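Local coordinates for HP1028 (Helicobacter pylori, PDB 4INN), which belongs to the lipocalin family and probably binds, and perhaps transports, small elongated molecules in its beta-barrel, at residues G38-Q43 against G132-T137; Y47-F52 against D71-K76; F52-E57 against Y63-S68; L100-V103 against S107-G110. The protein carries 1 engineered substitution. All blocks are in the same frame, centred on the assembly; numbering follows the deposited sequence.

All four contacts belong to one antiparallel beta-barrel of eight strands. Contacts 3 and 4 pair strands within successive hairpins of its wall, 51-58 with 61-69 and 95-104 with 107-115. Contact 1 is a side-chain contact between strands 38-41 and 134-139, first and seventh in order and not neighbours in the sheet; it lies inside the barrel beside the closing strands, and the chain between its segments includes the other three contacts. Contact 2 is a surface tie from the approach to strand 51-58 to the loop after strand 61-69. It shares F52 with contact 3, their centres lying about 13 Å apart, whereas contacts 2 and 4 have centres about 26 Å apart on opposite sides of the chain's centre.

Contact 1: G38-Q43 against G132-T137; sequences GIYQTQ and GDLEFT
Inside the lipocalin barrel, close to where its first and last strands pair, Y40 of the first strand and L134 of the seventh meet side chain to side chain, with no hydrogen bond between the two segments. The methyl CD1 of L134 sits over one face of the Y40 ring, 4.0 Å from the ring centroid and 9° off the normal, a CH-pi contact. The rest of the leucine leans toward one side of the ring: L134 CG is 3.5 Å from Y40 CE1, and L134 CD2 is 3.6 Å from the same Y40 CE1. With chi1 near -59°, the Y40 ring stands beside its own backbone N and crosses the leucine at about a right angle, which presents a face to the CD1 methyl. A second partner approaches the edge: the carbonyl G132 O lies near the ring plane, 3.3 Å from Y40 CE1, while itself accepting a hydrogen bond from Q128 NE2. Glycine suits position 132 because its backbone, with positive phi, would press a side chain against the preceding carbonyl. Tyrosine suits position 40 because it combines a large apolar face with a polar tip: its hydroxyl is hydrogen-bonded to L36 O, so the buried OH has a partner. Among the neighbouring strands, 38-41 bonds through its backbone to 51-58 on one side, Y40 with V53, and reaches the end of 147-154 on the other, Q41 with K153. The Y40 ring also meets F55 with planes at about 80°, and L134 touches both F55 and Q128, so the pair adjoins strands 51-58 and 120-128.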
loop_
_atom_site.group_PDB
_atom_site.type_symbol
_atom_site.label_atom_id
_atom_site.label_comp_id
_atom_site.label_asym_id
_atom_site.label_seq_id
_atom_site.Cartn_x
_atom_site.Cartn_y
_atom_site.Cartn_z
ATOM N N GLY A 38 2.775 1.533 -9.811
ATOM C CA GLY A 38 2.084 0.408 -10.351
ATOM C C GLY A 38 1.005 -0.081 -9.398
ATOM O O GLY A 38 0.813 0.442 -8.326
ATOM N N ILE A 39 0.279 -1.082 -9.842
ATOM C CA ILE A 39 -0.733 -1.702 -9.063
ATOM C C ILE A 39 -0.267 -3.133 -8.690
ATOM O O ILE A 39 0.359 -3.860 -9.502
ATOM C CB ILE A 39 -2.031 -1.649 -9.830
ATOM C CG1 ILE A 39 -2.485 -0.197 -9.880
ATOM C CG2 ILE A 39 -3.082 -2.462 -9.121
ATOM C CD1 ILE A 39 -3.684 0.095 -10.767
ATOM N N TYR A 40 -0.515 -3.502 -7.443
ATOM C CA TYR A 40 -0.073 -4.778 -6.938
ATOM C C TYR A 40 -1.216 -5.432 -6.215
ATOM O O TYR A 40 -2.205 -4.796 -5.861
ATOM C CB TYR A 40 1.108 -4.612 -5.965
ATOM C CG TYR A 40 2.304 -3.952 -6.562
ATOM C CD1 TYR A 40 3.383 -4.693 -7.019
ATOM C CD2 TYR A 40 2.333 -2.590 -6.721
ATOM C CE1 TYR A 40 4.471 -4.060 -7.621
ATOM C CE2 TYR A 40 3.409 -1.953 -7.315
ATOM C CZ TYR A 40 4.475 -2.683 -7.747
ATOM O OH TYR A 40 5.515 -2.011 -8.309
ATOM N N GLN A 41 -1.088 -6.719 -6.010
ATOM C CA GLN A 41 -2.101 -7.459 -5.260
ATOM C C GLN A 41 -1.436 -7.963 -4.006
ATOM O O GLN A 41 -0.472 -8.709 -4.084
ATOM C CB GLN A 41 -2.652 -8.639 -6.083
ATOM C CG GLN A 41 -3.719 -9.420 -5.321
ATOM C CD GLN A 41 -4.174 -10.697 -6.012
ATOM O OE1 GLN A 41 -4.007 -10.873 -7.218
ATOM N NE2 GLN A 41 -4.811 -11.584 -5.231
ATOM N N THR A 42 -1.950 -7.559 -2.860
ATOM C CA THR A 42 -1.351 -7.937 -1.591
ATOM C C THR A 42 -1.626 -9.398 -1.243
ATOM O O THR A 42 -2.388 -10.096 -1.918
ATOM C CB THR A 42 -1.882 -7.078 -0.443
ATOM O OG1 THR A 42 -3.239 -7.448 -0.189
ATOM C CG2 THR A 42 -1.780 -5.580 -0.769
ATOM N N GLN A 43 -0.992 -9.856 -0.180
ATOM C CA GLN A 43 -1.043 -11.239 0.221
ATOM C C GLN A 43 -1.990 -11.322 1.370
ATOM O O GLN A 43 -1.869 -10.589 2.327
ATOM C CB GLN A 43 0.349 -11.712 0.666
ATOM C CG GLN A 43 0.486 -13.218 0.756
ATOM C CD GLN A 43 1.857 -13.683 1.235
ATOM O OE1 GLN A 43 2.888 -13.263 0.744
ATOM N NE2 GLN A 43 1.859 -14.578 2.190
ATOM N N GLY A 132 8.936 -7.370 -11.274
ATOM C CA GLY A 132 8.206 -6.246 -10.704
ATOM C C GLY A 132 7.580 -6.521 -9.345
ATOM O O GLY A 132 7.156 -5.597 -8.687
ATOM N N ASP A 133 7.523 -7.786 -8.930
ATOM C CA ASP A 133 6.832 -8.177 -7.690
ATOM C C ASP A 133 7.567 -7.588 -6.508
ATOM O O ASP A 133 8.740 -7.290 -6.615
ATOM C CB ASP A 133 6.779 -9.692 -7.538
ATOM C CG ASP A 133 5.710 -10.343 -8.411
ATOM O OD1 ASP A 133 5.463 -11.581 -8.234
ATOM O OD2 ASP A 133 5.103 -9.637 -9.259
ATOM N N LEU A 134 6.866 -7.388 -5.397
ATOM C CA LEU A 134 7.478 -6.793 -4.234
ATOM C C LEU A 134 7.612 -7.819 -3.148
ATOM O O LEU A 134 6.742 -8.669 -2.970
ATOM C CB LEU A 134 6.657 -5.625 -3.694
ATOM C CG LEU A 134 6.204 -4.515 -4.633
ATOM C CD1 LEU A 134 5.509 -3.442 -3.795
ATOM C CD2 LEU A 134 7.320 -3.880 -5.447
ATOM N N GLU A 135 8.728 -7.739 -2.442
ATOM C CA GLU A 135 8.884 -8.360 -1.144
ATOM C C GLU A 135 8.690 -7.244 -0.137
ATOM O O GLU A 135 9.553 -6.394 0.006
ATOM C CB GLU A 135 10.257 -8.982 -0.990
ATOM C CG GLU A 135 10.621 -9.895 -2.137
ATOM C CD GLU A 135 11.668 -10.906 -1.734
ATOM O OE1 GLU A 135 12.836 -10.521 -1.441
ATOM O OE2 GLU A 135 11.300 -12.101 -1.689
ATOM N N PHE A 136 7.550 -7.262 0.547
ATOM C CA PHE A 136 7.081 -6.135 1.333
ATOM C C PHE A 136 7.215 -6.478 2.811
ATOM O O PHE A 136 6.513 -7.376 3.309
ATOM C CB PHE A 136 5.625 -5.870 0.961
ATOM C CG PHE A 136 4.982 -4.783 1.739
ATOM C CD1 PHE A 136 4.888 -3.516 1.215
ATOM C CD2 PHE A 136 4.425 -5.033 2.992
ATOM C CE1 PHE A 136 4.286 -2.504 1.925
ATOM C CE2 PHE A 136 3.815 -4.015 3.709
ATOM C CZ PHE A 136 3.749 -2.755 3.171
ATOM N N THR A 137 8.118 -5.791 3.498
ATOM C CA THR A 137 8.482 -6.149 4.858
ATOM C C THR A 137 7.858 -5.202 5.842
ATOM O O THR A 137 8.211 -4.041 5.894
ATOM C CB THR A 137 10.017 -6.143 5.094
ATOM O OG1 THR A 137 10.667 -7.116 4.249
ATOM C CG2 THR A 137 10.348 -6.449 6.603
#

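Contact 2: Y47-F52 against D71-K76; sequences YMKSSF and DGSKAK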
loop_
_atom_site.group_PDB
_atom_site.type_symbol
_atom_site.label_atom_id
_atom_site.label_comp_id
_atom_site.label_asym_id
_atom_site.label_seq_id
_atom_site.Cartn_x
_atom_site.Cartn_y
_atom_site.Cartn_z
ATOM N N TYR A 47 -6.929 -12.162 9.207
ATOM C CA TYR A 47 -8.191 -11.495 8.878
ATOM C C TYR A 47 -7.984 -10.345 7.886
ATOM O O TYR A 47 -8.940 -9.634 7.551
ATOM C CB TYR A 47 -8.911 -10.987 10.159
ATOM C CG TYR A 47 -7.958 -10.367 11.144
ATOM C CD1 TYR A 47 -7.536 -9.049 10.991
ATOM C CD2 TYR A 47 -7.432 -11.114 12.195
ATOM C CE1 TYR A 47 -6.627 -8.490 11.862
ATOM C CE2 TYR A 47 -6.518 -10.561 13.067
ATOM C CZ TYR A 47 -6.117 -9.251 12.888
ATOM O OH TYR A 47 -5.215 -8.693 13.746
HETATM N N MSE A 48 -6.756 -10.184 7.389
HETATM C CA MSE A 48 -6.441 -9.131 6.420
HETATM C C MSE A 48 -6.489 -9.745 5.058
HETATM O O MSE A 48 -5.633 -10.551 4.689
HETATM C CB MSE A 48 -5.088 -8.490 6.715
HETATM C CG MSE A 48 -4.968 -8.127 8.207
HETATM SE SE MSE A 48 -3.109 -7.766 8.770
HETATM C CE MSE A 48 -2.804 -6.614 7.189
ATOM N N LYS A 49 -7.496 -9.357 4.297
ATOM C CA LYS A 49 -7.734 -9.883 2.943
ATOM C C LYS A 49 -6.819 -9.319 1.890
ATOM O O LYS A 49 -6.445 -8.163 1.913
ATOM C CB LYS A 49 -9.160 -9.557 2.486
ATOM C CG LYS A 49 -10.258 -10.249 3.283
ATOM C CD LYS A 49 -11.597 -10.189 2.553
ATOM C CE LYS A 49 -12.271 -8.829 2.701
ATOM N NZ LYS A 49 -13.582 -8.803 1.971
ATOM N N SER A 50 -6.504 -10.159 0.934
ATOM C CA SER A 50 -5.893 -9.728 -0.311
ATOM C C SER A 50 -6.605 -8.467 -0.829
ATOM O O SER A 50 -7.841 -8.402 -0.866
ATOM C CB SER A 50 -5.987 -10.852 -1.346
ATOM O OG SER A 50 -5.051 -10.632 -2.387
ATOM N N SER A 51 -5.830 -7.452 -1.182
ATOM C CA SER A 51 -6.404 -6.229 -1.749
ATOM C C SER A 51 -5.528 -5.726 -2.854
ATOM O O SER A 51 -4.388 -6.152 -2.990
ATOM C CB SER A 51 -6.655 -5.154 -0.676
ATOM O OG SER A 51 -5.445 -4.601 -0.192
ATOM N N PHE A 52 -6.107 -4.894 -3.712
ATOM C CA PHE A 52 -5.365 -4.282 -4.804
ATOM C C PHE A 52 -5.006 -2.889 -4.307
ATOM O O PHE A 52 -5.875 -2.156 -3.777
ATOM C CB PHE A 52 -6.189 -4.189 -6.086
ATOM C CG PHE A 52 -6.632 -5.532 -6.662
ATOM C CD1 PHE A 52 -5.692 -6.431 -7.216
ATOM C CD2 PHE A 52 -7.996 -5.866 -6.726
ATOM C CE1 PHE A 52 -6.113 -7.634 -7.773
ATOM C CE2 PHE A 52 -8.421 -7.061 -7.300
ATOM C CZ PHE A 52 -7.486 -7.946 -7.818
ATOM N N ASP A 71 -12.037 -9.613 -3.612
ATOM C CA ASP A 71 -13.364 -10.218 -3.725
ATOM C C ASP A 71 -14.464 -9.205 -4.059
ATOM O O ASP A 71 -15.635 -9.503 -3.893
ATOM C CB ASP A 71 -13.692 -10.994 -2.438
ATOM C CG ASP A 71 -13.795 -10.094 -1.204
ATOM O OD1 ASP A 71 -14.253 -8.931 -1.316
ATOM O OD2 ASP A 71 -13.442 -10.568 -0.101
ATOM N N GLY A 72 -14.083 -8.008 -4.508
ATOM C CA GLY A 72 -15.032 -6.984 -4.931
ATOM C C GLY A 72 -15.802 -6.255 -3.835
ATOM O O GLY A 72 -16.578 -5.344 -4.131
ATOM N N SER A 73 -15.593 -6.614 -2.570
ATOM C CA SER A 73 -16.459 -6.110 -1.506
ATOM C C SER A 73 -16.377 -4.592 -1.351
ATOM O O SER A 73 -15.466 -3.937 -1.870
ATOM C CB SER A 73 -16.200 -6.820 -0.180
ATOM O OG SER A 73 -14.842 -6.782 0.188
ATOM N N LYS A 74 -17.372 -4.043 -0.664
ATOM C CA LYS A 74 -17.530 -2.607 -0.553
ATOM C C LYS A 74 -16.516 -2.041 0.438
ATOM O O LYS A 74 -16.174 -2.683 1.434
ATOM C CB LYS A 74 -18.970 -2.227 -0.140
ATOM C CG LYS A 74 -19.046 -0.858 0.528
ATOM C CD LYS A 74 -20.334 -0.070 0.314
ATOM C CE LYS A 74 -20.140 1.381 0.781
ATOM N NZ LYS A 74 -21.106 2.314 0.146
ATOM N N ALA A 75 -16.044 -0.838 0.127
ATOM C CA ALA A 75 -15.195 -0.063 0.994
ATOM C C ALA A 75 -15.906 0.262 2.303
ATOM O O ALA A 75 -17.065 0.658 2.318
ATOM C CB ALA A 75 -14.810 1.229 0.297
ATOM N N LYS A 76 -15.173 0.154 3.396
ATOM C CA LYS A 76 -15.732 0.355 4.717
ATOM C C LYS A 76 -15.052 1.558 5.361
ATOM O O LYS A 76 -14.176 2.162 4.772
ATOM C CB LYS A 76 -15.594 -0.927 5.570
ATOM C CG LYS A 76 -14.780 -2.038 4.926
ATOM C CD LYS A 76 -14.369 -3.121 5.904
ATOM C CE LYS A 76 -13.127 -2.759 6.729
ATOM N NZ LYS A 76 -12.634 -3.892 7.586
#
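K49 and D71 form a salt bridge, with K49 NZ 2.7 Å from D71 OD2, which accepts through its syn lone pair. The same ammonium group donates a second hydrogen bond to S73 OG, at 3.0 Å from K49 NZ. The serine passes the network on: S73 OG donates to D71 OD1, and S73 N also bonds to D71 OD1 at 3.0 Å, the backbone bond that defines an Asx turn. OD1 thus accepts two donors from its own loop while OD2 is turned to the lysine. Aspartate fits the first position of this turn because its short side chain, with CG between the backbone N and carbonyl carbon (chi1 64°), can curl back to the residue two places on. G72 takes the positive phi of 74° between them, a value glycine adopts easily. The lysine is long enough to bridge the gap, and a bend at chi3 (-78°) brings NZ to the turn; K49 CD passes 3.3 Å from D71 OD2, the two side chains crossing at about a right angle. Beyond these groups there is little apolar packing, although S50 touches V70 and is bonded to it through the backbone. D69 lies farther off, in a long, weak ion pair with K49. The chemistry implies a polar, surface-lying tie: the Asx turn probably helps hold the carboxylate and hydroxyl in place, and the lysine charge probably favours an ionised D71.

Contact 3: F52-E57 against Y63-S68; sequences FVEFFE and YAYGIS
F52 begins the backbone pairing between segments 52-57 and 63-68, donating from its N to S68 O and accepting from I67 N at F52 O, each at 2.8 Å. Further along, E54 with Y65 and F56 with Y63 form antiparallel hydrogen-bonded pairs, while the non-hydrogen-bonded pairs V53 with G66 and F55 with A64 alternate with them. Apolar contacts divide between the two faces. On the V53 and F55 face, the small A64 puts its CB 3.9 Å from the centroid of the F55 ring, 6° off the normal, a CH-pi contact that a small residue permits. On the other face, F56 receives Y63 CB over its ring, 4.0 Å from the centroid and offset toward the rim; the two rings lie near parallel but slid apart, barely overlapping. F56 takes chi1 66°, turning its ring back across the neighbouring strand until F56 CE2 reaches the edge of the Y65 ring, 4.0 Å from Y65 CD2. Polar ends share this face: the extended E54 side chain runs beside Y65, with E54 CB 3.7 Å from Y65 CE2, and E54 OE2 forms a salt bridge with R167, while Y65 OH is hydrogen-bonded to F168 N. Helix 170-174 covers F56 and Y65. I67 and S68 together oppose F52, a classic beta bulge in the hairpin of strands 51-58 and 61-69, part of the up-and-down meander of a lipocalin barrel.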
loop_
_atom_site.group_PDB
_atom_site.type_symbol
_atom_site.label_atom_id
_atom_site.label_comp_id
_atom_site.label_asym_id
_atom_site.label_seq_id
_atom_site.Cartn_x
_atom_site.Cartn_y
_atom_site.Cartn_z
ATOM N N PHE A 52 -6.107 -4.894 -3.712
ATOM C CA PHE A 52 -5.365 -4.282 -4.804
ATOM C C PHE A 52 -5.006 -2.889 -4.307
ATOM O O PHE A 52 -5.875 -2.156 -3.777
ATOM C CB PHE A 52 -6.189 -4.189 -6.086
ATOM C CG PHE A 52 -6.632 -5.532 -6.662
ATOM C CD1 PHE A 52 -5.692 -6.431 -7.216
ATOM C CD2 PHE A 52 -7.996 -5.866 -6.726
ATOM C CE1 PHE A 52 -6.113 -7.634 -7.773
ATOM C CE2 PHE A 52 -8.421 -7.061 -7.300
ATOM C CZ PHE A 52 -7.486 -7.946 -7.818
ATOM N N VAL A 53 -3.727 -2.551 -4.456
ATOM C CA VAL A 53 -3.197 -1.268 -4.051
ATOM C C VAL A 53 -2.350 -0.628 -5.122
ATOM O O VAL A 53 -1.711 -1.333 -5.869
ATOM C CB VAL A 53 -2.288 -1.407 -2.835
ATOM C CG1 VAL A 53 -3.070 -2.004 -1.674
ATOM C CG2 VAL A 53 -1.070 -2.250 -3.164
ATOM N N GLU A 54 -2.344 0.708 -5.166
ATOM C CA GLU A 54 -1.502 1.462 -6.083
ATOM C C GLU A 54 -0.398 2.253 -5.414
ATOM O O GLU A 54 -0.666 3.060 -4.548
ATOM C CB GLU A 54 -2.333 2.443 -6.909
ATOM C CG GLU A 54 -1.485 3.283 -7.870
ATOM C CD GLU A 54 -2.282 3.937 -8.981
ATOM O OE1 GLU A 54 -3.540 3.890 -8.940
ATOM O OE2 GLU A 54 -1.654 4.505 -9.909
ATOM N N PHE A 55 0.835 2.057 -5.870
ATOM C CA PHE A 55 1.976 2.858 -5.416
ATOM C C PHE A 55 2.153 4.043 -6.381
ATOM O O PHE A 55 1.977 3.875 -7.587
ATOM C CB PHE A 55 3.269 2.026 -5.376
ATOM C CG PHE A 55 3.404 1.132 -4.183
ATOM C CD1 PHE A 55 4.272 1.450 -3.155
ATOM C CD2 PHE A 55 2.734 -0.072 -4.117
ATOM C CE1 PHE A 55 4.445 0.622 -2.055
ATOM C CE2 PHE A 55 2.883 -0.908 -3.024
ATOM C CZ PHE A 55 3.752 -0.562 -1.991
ATOM N N PHE A 56 2.510 5.216 -5.862
ATOM C CA PHE A 56 2.841 6.380 -6.706
ATOM C C PHE A 56 3.946 7.231 -6.071
ATOM O O PHE A 56 4.168 7.096 -4.869
ATOM C CB PHE A 56 1.579 7.226 -6.977
ATOM C CG PHE A 56 0.983 7.889 -5.746
ATOM C CD1 PHE A 56 1.209 9.214 -5.480
ATOM C CD2 PHE A 56 0.156 7.186 -4.883
ATOM C CE1 PHE A 56 0.637 9.824 -4.353
ATOM C CE2 PHE A 56 -0.409 7.784 -3.752
ATOM C CZ PHE A 56 -0.181 9.112 -3.496
ATOM N N GLU A 57 4.672 8.053 -6.854
ATOM C CA GLU A 57 5.671 8.989 -6.253
ATOM C C GLU A 57 5.147 10.396 -6.143
ATOM O O GLU A 57 4.309 10.814 -6.903
ATOM C CB GLU A 57 7.064 8.984 -6.946
ATOM C CG GLU A 57 7.275 9.855 -8.188
ATOM C CD GLU A 57 7.295 11.402 -7.992
ATOM O OE1 GLU A 57 8.087 11.968 -7.180
ATOM O OE2 GLU A 57 6.516 12.090 -8.722
ATOM N N TYR A 63 4.435 6.415 -2.168
ATOM C CA TYR A 63 3.273 6.314 -1.321
ATOM C C TYR A 63 2.380 5.211 -1.886
ATOM O O TYR A 63 2.574 4.819 -3.015
ATOM C CB TYR A 63 2.494 7.636 -1.355
ATOM C CG TYR A 63 3.237 8.843 -0.872
ATOM C CD1 TYR A 63 3.038 9.334 0.407
ATOM C CD2 TYR A 63 4.144 9.505 -1.703
ATOM C CE1 TYR A 63 3.726 10.436 0.868
ATOM C CE2 TYR A 63 4.836 10.607 -1.261
ATOM C CZ TYR A 63 4.619 11.064 0.019
ATOM O OH TYR A 63 5.317 12.152 0.452
ATOM N N ALA A 64 1.383 4.750 -1.124
ATOM C CA ALA A 64 0.368 3.846 -1.657
ATOM C C ALA A 64 -1.025 4.071 -1.055
ATOM O O ALA A 64 -1.148 4.471 0.121
ATOM C CB ALA A 64 0.787 2.399 -1.439
ATOM N N TYR A 65 -2.062 3.790 -1.858
ATOM C CA TYR A 65 -3.459 3.835 -1.387
ATOM C C TYR A 65 -4.179 2.561 -1.841
ATOM O O TYR A 65 -3.684 1.852 -2.705
ATOM C CB TYR A 65 -4.184 5.088 -1.904
ATOM C CG TYR A 65 -4.505 5.038 -3.388
ATOM C CD1 TYR A 65 -5.668 4.445 -3.842
ATOM C CD2 TYR A 65 -3.645 5.580 -4.323
ATOM C CE1 TYR A 65 -5.971 4.391 -5.183
ATOM C CE2 TYR A 65 -3.941 5.515 -5.686
ATOM C CZ TYR A 65 -5.095 4.903 -6.108
ATOM O OH TYR A 65 -5.377 4.821 -7.445
ATOM N N GLY A 66 -5.323 2.243 -1.243
ATOM C CA GLY A 66 -6.026 0.990 -1.551
ATOM C C GLY A 66 -7.103 1.227 -2.594
ATOM O O GLY A 66 -7.762 2.243 -2.572
ATOM N N ILE A 67 -7.279 0.294 -3.515
ATOM C CA ILE A 67 -8.260 0.451 -4.565
ATOM C C ILE A 67 -9.525 -0.320 -4.191
ATOM O O ILE A 67 -10.586 0.263 -4.036
ATOM C CB ILE A 67 -7.667 -0.018 -5.910
ATOM C CG1 ILE A 67 -6.624 0.994 -6.383
ATOM C CG2 ILE A 67 -8.758 -0.236 -6.961
ATOM C CD1 ILE A 67 -5.808 0.485 -7.532
ATOM N N SER A 68 -9.390 -1.632 -4.031
ATOM C CA SER A 68 -10.486 -2.501 -3.585
ATOM C C SER A 68 -9.917 -3.836 -3.125
ATOM O O SER A 68 -8.751 -4.155 -3.377
ATOM C CB SER A 68 -11.508 -2.747 -4.700
ATOM O OG SER A 68 -10.876 -3.287 -5.866
#

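Contact 4: L100-V103 against S107-G110; sequences LIKV and SYKG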
loop_
_atom_site.group_PDB
_atom_site.type_symbol
_atom_site.label_atom_id
_atom_site.label_comp_id
_atom_site.label_asym_id
_atom_site.label_seq_id
_atom_site.Cartn_x
_atom_site.Cartn_y
_atom_site.Cartn_z
ATOM N N LEU A 100 8.294 6.374 1.573
ATOM C CA LEU A 100 9.297 5.394 1.088
ATOM C C LEU A 100 10.326 6.074 0.214
ATOM O O LEU A 100 9.958 6.738 -0.738
ATOM C CB LEU A 100 8.666 4.262 0.278
ATOM C CG LEU A 100 8.341 2.954 0.985
ATOM C CD1 LEU A 100 7.742 2.022 -0.043
ATOM C CD2 LEU A 100 9.555 2.316 1.617
ATOM N N ILE A 101 11.605 5.896 0.551
ATOM C CA ILE A 101 12.713 6.444 -0.208
ATOM C C ILE A 101 13.418 5.327 -0.957
ATOM O O ILE A 101 13.796 4.316 -0.375
ATOM C CB ILE A 101 13.802 7.059 0.706
ATOM C CG1 ILE A 101 13.231 7.902 1.824
ATOM C CG2 ILE A 101 14.782 7.867 -0.104
ATOM C CD1 ILE A 101 12.346 8.990 1.362
ATOM N N LYS A 102 13.652 5.559 -2.238
ATOM C CA LYS A 102 14.521 4.708 -3.046
ATOM C C LYS A 102 15.981 4.860 -2.597
ATOM O O LYS A 102 16.520 5.952 -2.651
ATOM C CB LYS A 102 14.401 5.147 -4.495
ATOM C CG LYS A 102 15.053 4.278 -5.559
ATOM C CD LYS A 102 14.343 4.590 -6.892
ATOM C CE LYS A 102 15.188 4.329 -8.118
ATOM N NZ LYS A 102 15.837 3.003 -7.996
ATOM N N VAL A 103 16.596 3.762 -2.152
ATOM C CA VAL A 103 18.015 3.749 -1.745
ATOM C C VAL A 103 18.948 2.952 -2.691
ATOM O O VAL A 103 20.160 3.080 -2.620
ATOM C CB VAL A 103 18.173 3.209 -0.307
ATOM C CG1 VAL A 103 17.401 4.076 0.662
ATOM C CG2 VAL A 103 17.733 1.745 -0.194
ATOM N N SER A 107 15.365 -0.853 -4.415
ATOM C CA SER A 107 15.349 -0.982 -2.985
ATOM C C SER A 107 14.850 0.258 -2.339
ATOM O O SER A 107 15.262 1.361 -2.711
ATOM C CB SER A 107 16.750 -1.295 -2.512
ATOM O OG SER A 107 16.677 -1.746 -1.195
ATOM N N TYR A 108 13.971 0.084 -1.353
ATOM C CA TYR A 108 13.240 1.224 -0.750
ATOM C C TYR A 108 13.178 1.077 0.754
ATOM O O TYR A 108 13.072 -0.026 1.239
ATOM C CB TYR A 108 11.816 1.325 -1.345
ATOM C CG TYR A 108 11.794 1.412 -2.855
ATOM C CD1 TYR A 108 11.635 2.602 -3.470
ATOM C CD2 TYR A 108 11.955 0.302 -3.647
ATOM C CE1 TYR A 108 11.630 2.712 -4.834
ATOM C CE2 TYR A 108 11.967 0.396 -5.020
ATOM C CZ TYR A 108 11.807 1.620 -5.610
ATOM O OH TYR A 108 11.794 1.807 -6.993
ATOM N N LYS A 109 13.253 2.189 1.486
ATOM C CA LYS A 109 13.158 2.182 2.965
ATOM C C LYS A 109 12.464 3.403 3.532
ATOM O O LYS A 109 12.155 4.362 2.832
ATOM C CB LYS A 109 14.542 2.122 3.628
ATOM C CG LYS A 109 15.596 1.344 2.884
ATOM C CD LYS A 109 16.632 0.715 3.794
ATOM C CE LYS A 109 17.350 1.740 4.642
ATOM N NZ LYS A 109 18.662 1.161 5.066
ATOM N N GLY A 110 12.264 3.379 4.834
ATOM C CA GLY A 110 11.786 4.534 5.553
ATOM C C GLY A 110 10.299 4.742 5.558
ATOM O O GLY A 110 9.817 5.759 6.037
#
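Y108 packs against L100 and K102 of strand 95-104, which forms a hairpin of the barrel wall with strand 107-115. Its CB lies 3.9 Å from L100 CD2, a methyl-to-methylene contact suited to a leucine, and also meets I101 O. Next, Y108 CD1 passes 3.6 Å from K102 CA, and Y108 CE1 reaches K102 CB at 3.7 Å. Y108 CZ lies against K102 CD, and at the tip Y108 OH is 3.8 Å from the same K102 CD. The lysine's aliphatic part therefore follows the ring obliquely, and a turn at chi4 (47°) sends its NZ away to a hydrogen bond with G104 O in the hairpin end. Beyond the pair, F62 meets the Y108 ring edge-to-face. The backbones hold this register through I101 N to K109 O at 2.8 Å, K109 N to I101 O, and V103 N to S107 O. V103 CG2 touches K109 CG at 3.8 Å, the two side chains crossing at about a right angle. G110, with phi 84°, has a conformation that would jam a side chain against the carbonyl before it. The chemistry is thus mixed: backbone bonds set the pairing, leucine and tyrosine supply the buried apolar part, and two surface lysines lend their methylenes to the packing.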